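Local atomic coordinates of phenylalanine hydroxylase (Colwellia psychrerythraea, PDB entry 2V27), a protein that probably hydroxylates L-phenylalanine to L-tyrosine with molecular oxygen and tetrahydrobiopterin at an active-site iron, the first step of phenylalanine degradation. Residues R155-R160 and D209-P214; W163-F168 and R178-G183; L26-L31 and D119-I124. All coordinates share one frame; numbering follows the deposited sequence.

How the interactions relate
From the N terminus, interaction 3 comes first: helix 22-38 meets the start of helix 120-131, closing a loop of 87 residues, under half of them helical. That loop is complete before the other two open. Helix 152-167 then serves both remaining contacts. Interaction 2 returns to its C-terminal end after the short antiparallel excursion of strands 170-173 and 176-179, and it is nested inside the wider loop that interaction 1 closes with helix 207-211. Interactions 1 and 2 touch where Phe164 packs on Val210 and Thr213. Interactions 2 and 3 meet at the iron through Glu167 and His122, whereas interactions 1 and 3, with centres about 29 Å apart, lie on opposite sides of the chain's centre.

Interaction 1 of 3, residues R155-R160 and D209-P214; sequences RVFLAR and DVLRTP
Phe157 is the first residue of 155-160 to reach the other segment, and it meets Leu211 through both side chain and backbone. Its CE1 lies 3.2 Å from Leu211 O, while CD1 packs against Leu211 CB at 4.1 Å, the two side chains crossing at about a right angle. Leu211 returns the contact with CD2, 3.5 Å from Phe157 O. Beyond the segments, Val248 and Ala251 of helix 241-254 also pack on the Phe157 ring.

One helical turn further on, Arg160 carries the polar part. CG stands anti to the backbone N (chi1 175°), and the chain bends at chi3. Its NH1 donates to Leu211 O at 2.9 Å, a bent bond of 134° at the hydrogen, with the donor tilted out of the carbonyl plane. The same NH1 sits 3.3 Å above the plane of the Phe157 ring, toward its rim. Arg160 NE lies 2.9 Å from Thr213 O. Thr213 OG1 donates to Asp209 O at 2.7 Å and is also hydrogen-bonded to Tyr225 OH on strand 223-227.

The arrangement is that of an arginine from one helix laid across the C-terminal end of another, its positive charge beside the backbone carbonyls there; it joins helix 152-167 to helix 207-211 and the loop that follows.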
loop_
_atom_site.group_PDB
_atom_site.type_symbol
_atom_site.label_atom_id
_atom_site.label_comp_id
_atom_site.label_asym_id
_atom_site.label_seq_id
_atom_site.Cartn_x
_atom_site.Cartn_y
_atom_site.Cartn_z
ATOM N N ARG B 155 16.632 5.484 17.333
ATOM C CA ARG B 155 15.172 5.449 17.587
ATOM C C ARG B 155 14.424 4.875 16.353
ATOM O O ARG B 155 13.415 4.159 16.554
ATOM C CB ARG B 155 14.654 6.823 18.099
ATOM C CG ARG B 155 15.107 7.084 19.570
ATOM C CD ARG B 155 14.685 8.450 20.131
ATOM N NE ARG B 155 14.852 8.570 21.591
ATOM C CZ ARG B 155 14.658 9.709 22.267
ATOM N NH1 ARG B 155 14.238 10.818 21.614
ATOM N NH2 ARG B 155 14.839 9.736 23.588
ATOM N N VAL B 156 14.906 5.131 15.122
ATOM C CA VAL B 156 14.308 4.569 13.864
ATOM C C VAL B 156 14.389 3.026 13.937
ATOM O O VAL B 156 13.391 2.323 13.667
ATOM C CB VAL B 156 14.978 5.111 12.532
ATOM C CG1 VAL B 156 14.480 4.372 11.274
ATOM C CG2 VAL B 156 14.759 6.635 12.373
ATOM N N PHE B 157 15.536 2.506 14.367
ATOM C CA PHE B 157 15.724 1.057 14.497
ATOM C C PHE B 157 14.852 0.492 15.591
ATOM O O PHE B 157 14.303 -0.581 15.430
ATOM C CB PHE B 157 17.210 0.740 14.758
ATOM C CG PHE B 157 18.053 0.765 13.496
ATOM C CD1 PHE B 157 18.253 -0.422 12.779
ATOM C CD2 PHE B 157 18.597 1.967 13.007
ATOM C CE1 PHE B 157 19.007 -0.428 11.562
ATOM C CE2 PHE B 157 19.335 1.977 11.803
ATOM C CZ PHE B 157 19.550 0.779 11.106
ATOM N N LEU B 158 14.735 1.228 16.704
ATOM C CA LEU B 158 13.885 0.786 17.794
ATOM C C LEU B 158 12.415 0.736 17.321
ATOM O O LEU B 158 11.743 -0.254 17.550
ATOM C CB LEU B 158 14.064 1.764 18.994
ATOM C CG LEU B 158 15.436 1.662 19.666
ATOM C CD1 LEU B 158 15.525 2.678 20.844
ATOM C CD2 LEU B 158 15.624 0.230 20.129
ATOM N N ALA B 159 11.931 1.791 16.678
ATOM C CA ALA B 159 10.555 1.775 16.135
ATOM C C ALA B 159 10.271 0.568 15.192
ATOM O O ALA B 159 9.155 0.050 15.182
ATOM C CB ALA B 159 10.230 3.118 15.422
ATOM N N ARG B 160 11.292 0.136 14.461
ATOM C CA ARG B 160 11.203 -0.970 13.522
ATOM C C ARG B 160 11.024 -2.263 14.335
ATOM O O ARG B 160 10.147 -3.124 14.045
ATOM C CB ARG B 160 12.461 -1.012 12.611
ATOM C CG ARG B 160 12.546 -2.190 11.668
ATOM C CD ARG B 160 13.812 -2.049 10.787
ATOM N NE ARG B 160 13.740 -0.894 9.890
ATOM C CZ ARG B 160 14.675 0.039 9.815
ATOM N NH1 ARG B 160 15.799 -0.062 10.551
ATOM N NH2 ARG B 160 14.469 1.078 9.004
ATOM N N ASP B 209 17.716 -9.677 11.621
ATOM C CA ASP B 209 16.838 -9.589 10.430
ATOM C C ASP B 209 15.799 -8.442 10.625
ATOM O O ASP B 209 15.585 -7.605 9.727
ATOM C CB ASP B 209 16.082 -10.898 10.173
ATOM C CG ASP B 209 16.863 -11.857 9.413
ATOM O OD1 ASP B 209 17.636 -11.428 8.524
ATOM O OD2 ASP B 209 16.645 -13.050 9.706
ATOM N N VAL B 210 15.202 -8.416 11.830
ATOM C CA VAL B 210 14.125 -7.445 12.113
ATOM C C VAL B 210 14.696 -6.036 12.033
ATOM O O VAL B 210 14.138 -5.196 11.336
ATOM C CB VAL B 210 13.518 -7.687 13.512
ATOM C CG1 VAL B 210 12.657 -6.436 14.006
ATOM C CG2 VAL B 210 12.710 -8.914 13.519
ATOM N N LEU B 211 15.842 -5.764 12.678
ATOM C CA LEU B 211 16.415 -4.415 12.642
ATOM C C LEU B 211 16.793 -3.938 11.198
ATOM O O LEU B 211 16.891 -2.746 10.936
ATOM C CB LEU B 211 17.673 -4.369 13.536
ATOM C CG LEU B 211 17.391 -4.446 15.048
ATOM C CD1 LEU B 211 18.684 -4.671 15.797
ATOM C CD2 LEU B 211 16.639 -3.202 15.584
ATOM N N ARG B 212 17.039 -4.921 10.322
ATOM C CA ARG B 212 17.422 -4.639 8.924
ATOM C C ARG B 212 16.239 -4.543 7.945
ATOM O O ARG B 212 16.459 -4.343 6.753
ATOM C CB ARG B 212 18.360 -5.724 8.428
ATOM C CG ARG B 212 19.767 -5.565 9.116
ATOM C CD ARG B 212 20.730 -6.682 8.670
ATOM N NE ARG B 212 21.104 -6.408 7.300
ATOM C CZ ARG B 212 20.915 -7.215 6.257
ATOM N NH1 ARG B 212 20.397 -8.459 6.381
ATOM N NH2 ARG B 212 21.242 -6.745 5.058
ATOM N N THR B 213 14.995 -4.705 8.406
ATOM C CA THR B 213 13.864 -4.819 7.454
ATOM C C THR B 213 13.168 -3.455 7.208
ATOM O O THR B 213 12.538 -2.920 8.122
ATOM C CB THR B 213 12.829 -5.843 8.005
ATOM O OG1 THR B 213 13.441 -7.137 8.170
ATOM C CG2 THR B 213 11.660 -5.985 6.991
ATOM N N PRO B 214 13.228 -2.917 5.990
ATOM C CA PRO B 214 12.485 -1.649 5.711
ATOM C C PRO B 214 11.004 -1.951 5.796
ATOM O O PRO B 214 10.549 -3.092 5.490
ATOM C CB PRO B 214 12.782 -1.349 4.229
ATOM C CG PRO B 214 13.530 -2.479 3.728
ATOM C CD PRO B 214 13.967 -3.438 4.822
#

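Interaction 2 of 3, residues W163-F168 and R178-G183; sequences WFTIEF and RIYGGG. With FE (Fe (III) ion), chain E.
In Tyr180, which meets Thr165, chi1 (76°) sets CG between the backbone N and the carbonyl carbon; the two side chains lie side by side, pointing the same way. Glu167 has CG anti to its carbonyl carbon; chi2 (-71°) turns CD, and the carboxylate beyond it binds the iron.

Tyr180 OH comes to 3.2 Å from Thr165 CA, and ring atom CE1 to 3.3 Å from Thr165 O. The hydroxyl donates to a water at 2.7 Å, and this water in turn donates a hydrogen bond to Phe164 O, bridging the segments. With a phenylalanine here, that water would probably lose its donor and Phe164 O its link to the other segment.

Farther along, backbone meets backbone. Helix 152-167 finishes in a wider pi-type turn, in which Phe168 N bonds to Trp163 O. The last carbonyls of the helix face the start of helix 182-185: Gly182 N donates to Ile166 O at 2.8 Å, nearly straight (164°), and Gly183 N gives a weak bond to Glu167 O. Gly181, at the N-cap position, lies so close to Glu167 O and Phe168 that a side chain there would collide with them.

Glu167 grips the iron with OE1 at 2.1 Å and OE2 at 2.3 Å; His122 and His127 complete the family's two-histidine, one-carboxylate facial triad. It leaves the remaining positions to exchangeable ligands, here two waters, and one such position probably opens for oxygen when the substrates bind.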
loop_
_atom_site.group_PDB
_atom_site.type_symbol
_atom_site.label_atom_id
_atom_site.label_comp_id
_atom_site.label_asym_id
_atom_site.label_seq_id
_atom_site.Cartn_x
_atom_site.Cartn_y
_atom_site.Cartn_z
ATOM N N TRP B 163 7.555 -2.268 15.688
ATOM C CA TRP B 163 6.598 -2.530 14.623
ATOM C C TRP B 163 6.432 -4.040 14.432
ATOM O O TRP B 163 5.318 -4.540 14.350
ATOM C CB TRP B 163 7.107 -1.883 13.323
ATOM C CG TRP B 163 6.182 -2.085 12.153
ATOM C CD1 TRP B 163 6.341 -2.974 11.083
ATOM C CD2 TRP B 163 4.993 -1.337 11.879
ATOM N NE1 TRP B 163 5.287 -2.818 10.186
ATOM C CE2 TRP B 163 4.457 -1.810 10.634
ATOM C CE3 TRP B 163 4.309 -0.327 12.570
ATOM C CZ2 TRP B 163 3.247 -1.292 10.086
ATOM C CZ3 TRP B 163 3.130 0.199 12.019
ATOM C CH2 TRP B 163 2.610 -0.286 10.786
ATOM N N PHE B 164 7.557 -4.735 14.354
ATOM C CA PHE B 164 7.516 -6.145 14.084
ATOM C C PHE B 164 7.203 -7.047 15.270
ATOM O O PHE B 164 7.115 -8.273 15.096
ATOM C CB PHE B 164 8.809 -6.543 13.407
ATOM C CG PHE B 164 8.858 -6.090 11.963
ATOM C CD1 PHE B 164 9.773 -5.100 11.535
ATOM C CD2 PHE B 164 7.936 -6.646 11.039
ATOM C CE1 PHE B 164 9.825 -4.696 10.163
ATOM C CE2 PHE B 164 7.950 -6.273 9.695
ATOM C CZ PHE B 164 8.907 -5.303 9.244
ATOM N N THR B 165 7.037 -6.466 16.477
ATOM C CA THR B 165 6.726 -7.242 17.701
ATOM C C THR B 165 5.392 -6.724 18.249
ATOM O O THR B 165 4.344 -7.280 17.955
ATOM C CB THR B 165 7.886 -7.139 18.773
ATOM O OG1 THR B 165 8.252 -5.762 18.998
ATOM C CG2 THR B 165 9.102 -7.903 18.237
ATOM N N ILE B 166 5.427 -5.635 19.005
ATOM C CA ILE B 166 4.211 -5.110 19.621
ATOM C C ILE B 166 3.094 -4.790 18.628
ATOM O O ILE B 166 1.906 -4.987 18.982
ATOM C CB ILE B 166 4.608 -3.888 20.500
ATOM C CG1 ILE B 166 5.420 -4.437 21.724
ATOM C CG2 ILE B 166 3.351 -3.057 20.967
ATOM C CD1 ILE B 166 6.062 -3.406 22.554
ATOM N N GLU B 167 3.431 -4.245 17.436
ATOM C CA GLU B 167 2.353 -3.912 16.505
ATOM C C GLU B 167 1.930 -5.110 15.616
ATOM O O GLU B 167 0.715 -5.380 15.489
ATOM C CB GLU B 167 2.645 -2.632 15.687
ATOM C CG GLU B 167 2.858 -1.447 16.611
ATOM C CD GLU B 167 1.543 -0.983 17.297
ATOM O OE1 GLU B 167 1.642 -0.128 18.204
ATOM O OE2 GLU B 167 0.419 -1.418 16.932
ATOM N N PHE B 168 2.885 -5.793 14.982
ATOM C CA PHE B 168 2.557 -6.830 13.979
ATOM C C PHE B 168 3.109 -8.223 14.251
ATOM O O PHE B 168 3.213 -9.053 13.352
ATOM C CB PHE B 168 2.933 -6.314 12.552
ATOM C CG PHE B 168 1.959 -5.278 12.068
ATOM C CD1 PHE B 168 2.125 -3.946 12.410
ATOM C CD2 PHE B 168 0.791 -5.667 11.405
ATOM C CE1 PHE B 168 1.153 -2.991 12.084
ATOM C CE2 PHE B 168 -0.179 -4.724 11.070
ATOM C CZ PHE B 168 0.014 -3.371 11.413
ATOM N N ARG B 178 -0.702 -17.812 15.257
ATOM C CA ARG B 178 -1.478 -16.966 16.172
ATOM C C ARG B 178 -0.918 -15.556 16.095
ATOM O O ARG B 178 0.142 -15.278 15.476
ATOM C CB ARG B 178 -1.471 -17.511 17.614
ATOM C CG ARG B 178 -2.105 -18.934 17.806
ATOM C CD ARG B 178 -3.601 -18.911 17.567
ATOM N NE ARG B 178 -4.217 -20.178 17.950
ATOM C CZ ARG B 178 -4.361 -21.188 17.097
ATOM N NH1 ARG B 178 -3.931 -21.031 15.841
ATOM N NH2 ARG B 178 -4.939 -22.347 17.486
ATOM N N ILE B 179 -1.612 -14.668 16.790
ATOM C CA ILE B 179 -1.333 -13.229 16.757
ATOM C C ILE B 179 -1.054 -12.627 18.131
ATOM O O ILE B 179 -1.816 -12.886 19.066
ATOM C CB ILE B 179 -2.560 -12.438 16.210
ATOM C CG1 ILE B 179 -2.995 -13.002 14.845
ATOM C CG2 ILE B 179 -2.209 -10.939 16.066
ATOM C CD1 ILE B 179 -4.462 -12.695 14.542
ATOM N N TYR B 180 0.032 -11.855 18.244
ATOM C CA TYR B 180 0.191 -11.065 19.465
ATOM C C TYR B 180 0.281 -9.552 19.221
ATOM O O TYR B 180 0.111 -8.766 20.152
ATOM C CB TYR B 180 1.323 -11.576 20.405
ATOM C CG TYR B 180 2.730 -11.263 19.972
ATOM C CD1 TYR B 180 3.395 -10.133 20.491
ATOM C CD2 TYR B 180 3.390 -12.045 18.990
ATOM C CE1 TYR B 180 4.679 -9.831 20.083
ATOM C CE2 TYR B 180 4.699 -11.762 18.583
ATOM C CZ TYR B 180 5.339 -10.658 19.122
ATOM O OH TYR B 180 6.621 -10.258 18.729
ATOM N N GLY B 181 0.528 -9.161 17.960
ATOM C CA GLY B 181 0.646 -7.731 17.616
ATOM C C GLY B 181 -0.696 -6.974 17.661
ATOM O O GLY B 181 -1.697 -7.390 17.043
ATOM N N GLY B 182 -0.699 -5.817 18.365
ATOM C CA GLY B 182 -1.957 -5.074 18.584
ATOM C C GLY B 182 -2.577 -4.439 17.333
ATOM O O GLY B 182 -3.810 -4.306 17.216
ATOM N N GLY B 183 -1.716 -4.099 16.366
ATOM C CA GLY B 183 -2.146 -3.564 15.068
ATOM C C GLY B 183 -2.968 -4.586 14.294
ATOM O O GLY B 183 -3.811 -4.221 13.456
HETATM FE FE FE E . -0.442 -0.004 18.509
HETATM O O HOH W 1 7.424 -10.899 16.196
HETATM O O HOH W 2 -0.149 1.747 17.117
HETATM O O HOH W 3 -0.309 1.578 19.876
#

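Interaction 3 of 3, residues L26-L31 and D119-I124; sequences LIWQEL and DIFHEI. With FE (Fe (III) ion), chain E.
Phe121 meets Trp28 with its edge and Leu31 with its face. Its CG stands anti to the backbone N (chi1 -177°), on a CB that already points toward helix 22-38. The edge turns to the face of the six-membered ring of Trp28 in a T-shaped pair, planes at 78° and centroids 5.3 Å apart. Leu31 CB stands over the centre of the Phe121 ring, 3.6 Å from the centroid, in a CH-pi contact. At the edge of the indole, Trp28 CH2 meets Ile124 CG2 at 3.8 Å.

Outside this apolar layer, Trp28 NE1 bonds to Pro57 O, and Phe125 stacks on Phe121.

The start of helix 120-131 is secured by Asp119 at the N-cap: OD2 accepts from His122 N at 3.0 Å, almost straight, while OD1 forms a salt bridge with Arg107. His122 points away from helix 22-38 and binds the iron through NE2 at 2.0 Å; its ND1 is hydrogen-bonded to Ser186 OG. An iron-bound water lies 2.7 Å from Glu123 OE1, to which it probably donates.

One side of the helix is thus packed on helix 22-38, while another supplies His122, one of the two histidines in the family's iron site.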
loop_
_atom_site.group_PDB
_atom_site.type_symbol
_atom_site.label_atom_id
_atom_site.label_comp_id
_atom_site.label_asym_id
_atom_site.label_seq_id
_atom_site.Cartn_x
_atom_site.Cartn_y
_atom_site.Cartn_z
ATOM N N LEU B 26 -21.715 3.045 21.051
ATOM C CA LEU B 26 -22.188 2.143 20.013
ATOM C C LEU B 26 -21.056 1.789 19.037
ATOM O O LEU B 26 -20.976 0.627 18.618
ATOM C CB LEU B 26 -23.374 2.775 19.277
ATOM C CG LEU B 26 -24.207 1.868 18.377
ATOM C CD1 LEU B 26 -24.845 0.745 19.169
ATOM C CD2 LEU B 26 -25.320 2.722 17.711
ATOM N N ILE B 27 -20.202 2.758 18.686
ATOM C CA ILE B 27 -19.009 2.463 17.852
ATOM C C ILE B 27 -18.104 1.420 18.585
ATOM O O ILE B 27 -17.750 0.333 18.024
ATOM C CB ILE B 27 -18.261 3.745 17.501
ATOM C CG1 ILE B 27 -19.098 4.607 16.531
ATOM C CG2 ILE B 27 -16.873 3.450 16.896
ATOM C CD1 ILE B 27 -18.698 6.085 16.548
ATOM N N TRP B 28 -17.747 1.689 19.841
ATOM C CA TRP B 28 -17.046 0.650 20.625
ATOM C C TRP B 28 -17.704 -0.733 20.571
ATOM O O TRP B 28 -17.048 -1.750 20.341
ATOM C CB TRP B 28 -16.894 1.092 22.118
ATOM C CG TRP B 28 -16.279 0.026 23.010
ATOM C CD1 TRP B 28 -16.902 -1.036 23.565
ATOM C CD2 TRP B 28 -14.893 -0.079 23.376
ATOM N NE1 TRP B 28 -16.000 -1.810 24.281
ATOM C CE2 TRP B 28 -14.762 -1.249 24.168
ATOM C CE3 TRP B 28 -13.774 0.722 23.138
ATOM C CZ2 TRP B 28 -13.561 -1.622 24.740
ATOM C CZ3 TRP B 28 -12.525 0.320 23.670
ATOM C CH2 TRP B 28 -12.450 -0.838 24.477
ATOM N N GLN B 29 -19.020 -0.792 20.752
ATOM C CA GLN B 29 -19.699 -2.081 20.808
ATOM C C GLN B 29 -19.546 -2.842 19.472
ATOM O O GLN B 29 -19.334 -4.060 19.466
ATOM C CB GLN B 29 -21.188 -1.879 21.089
ATOM C CG GLN B 29 -21.971 -3.152 21.226
ATOM C CD GLN B 29 -23.430 -2.850 21.563
ATOM O OE1 GLN B 29 -23.985 -1.839 21.113
ATOM N NE2 GLN B 29 -24.048 -3.720 22.341
ATOM N N GLU B 30 -19.693 -2.094 18.386
ATOM C CA GLU B 30 -19.604 -2.681 17.042
ATOM C C GLU B 30 -18.194 -3.178 16.767
ATOM O O GLU B 30 -18.006 -4.324 16.306
ATOM C CB GLU B 30 -20.065 -1.688 15.976
ATOM C CG GLU B 30 -21.586 -1.578 15.945
ATOM C CD GLU B 30 -22.110 -0.685 14.841
ATOM O OE1 GLU B 30 -21.448 -0.584 13.764
ATOM O OE2 GLU B 30 -23.195 -0.086 15.057
ATOM N N LEU B 31 -17.202 -2.351 17.109
ATOM C CA LEU B 31 -15.775 -2.754 17.006
ATOM C C LEU B 31 -15.424 -3.987 17.840
ATOM O O LEU B 31 -14.758 -4.933 17.358
ATOM C CB LEU B 31 -14.864 -1.622 17.413
ATOM C CG LEU B 31 -14.887 -0.383 16.541
ATOM C CD1 LEU B 31 -14.074 0.784 17.114
ATOM C CD2 LEU B 31 -14.455 -0.690 15.095
ATOM N N ASP B 119 -6.537 4.777 17.986
ATOM C CA ASP B 119 -7.612 5.286 18.834
ATOM C C ASP B 119 -7.756 4.446 20.101
ATOM O O ASP B 119 -6.999 3.491 20.337
ATOM C CB ASP B 119 -8.947 5.480 18.059
ATOM C CG ASP B 119 -9.677 4.187 17.784
ATOM O OD1 ASP B 119 -10.864 4.297 17.357
ATOM O OD2 ASP B 119 -9.141 3.060 18.055
ATOM N N ILE B 120 -8.755 4.773 20.928
ATOM C CA ILE B 120 -8.889 4.122 22.217
ATOM C C ILE B 120 -9.206 2.632 22.054
ATOM O O ILE B 120 -8.781 1.811 22.890
ATOM C CB ILE B 120 -9.909 4.863 23.109
ATOM C CG1 ILE B 120 -9.806 4.360 24.538
ATOM C CG2 ILE B 120 -11.348 4.727 22.627
ATOM C CD1 ILE B 120 -10.525 5.356 25.557
ATOM N N PHE B 121 -9.941 2.276 20.979
ATOM C CA PHE B 121 -10.180 0.862 20.718
ATOM C C PHE B 121 -8.876 0.097 20.354
ATOM O O PHE B 121 -8.612 -0.989 20.904
ATOM C CB PHE B 121 -11.270 0.667 19.647
ATOM C CG PHE B 121 -11.570 -0.790 19.414
ATOM C CD1 PHE B 121 -12.390 -1.478 20.309
ATOM C CD2 PHE B 121 -10.959 -1.520 18.356
ATOM C CE1 PHE B 121 -12.646 -2.884 20.149
ATOM C CE2 PHE B 121 -11.203 -2.903 18.189
ATOM C CZ PHE B 121 -12.034 -3.595 19.063
ATOM N N HIS B 122 -8.110 0.631 19.421
ATOM C CA HIS B 122 -6.804 0.020 19.112
ATOM C C HIS B 122 -5.978 -0.234 20.390
ATOM O O HIS B 122 -5.464 -1.319 20.618
ATOM C CB HIS B 122 -6.009 0.862 18.125
ATOM C CG HIS B 122 -4.591 0.395 17.993
ATOM N ND1 HIS B 122 -4.286 -0.862 17.496
ATOM C CD2 HIS B 122 -3.420 0.936 18.398
ATOM C CE1 HIS B 122 -2.969 -1.024 17.513
ATOM N NE2 HIS B 122 -2.418 0.054 18.060
ATOM N N GLU B 123 -5.873 0.768 21.263
ATOM C CA GLU B 123 -4.971 0.630 22.417
ATOM C C GLU B 123 -5.551 -0.312 23.450
ATOM O O GLU B 123 -4.801 -1.172 23.936
ATOM C CB GLU B 123 -4.690 2.008 23.089
ATOM C CG GLU B 123 -4.225 3.126 22.135
ATOM C CD GLU B 123 -2.843 2.923 21.555
ATOM O OE1 GLU B 123 -2.255 1.802 21.665
ATOM O OE2 GLU B 123 -2.327 3.922 20.975
ATOM N N ILE B 124 -6.836 -0.139 23.812
ATOM C CA ILE B 124 -7.371 -0.947 24.902
ATOM C C ILE B 124 -7.656 -2.391 24.445
ATOM O O ILE B 124 -7.307 -3.334 25.149
ATOM C CB ILE B 124 -8.613 -0.255 25.567
ATOM C CG1 ILE B 124 -8.161 1.042 26.265
ATOM C CG2 ILE B 124 -9.299 -1.179 26.565
ATOM C CD1 ILE B 124 -9.278 1.733 27.047
HETATM FE FE FE E . -0.442 -0.004 18.509
HETATM O O HOH W 3 -0.309 1.578 19.876
HETATM O O HOH W 2 -0.149 1.747 17.117
#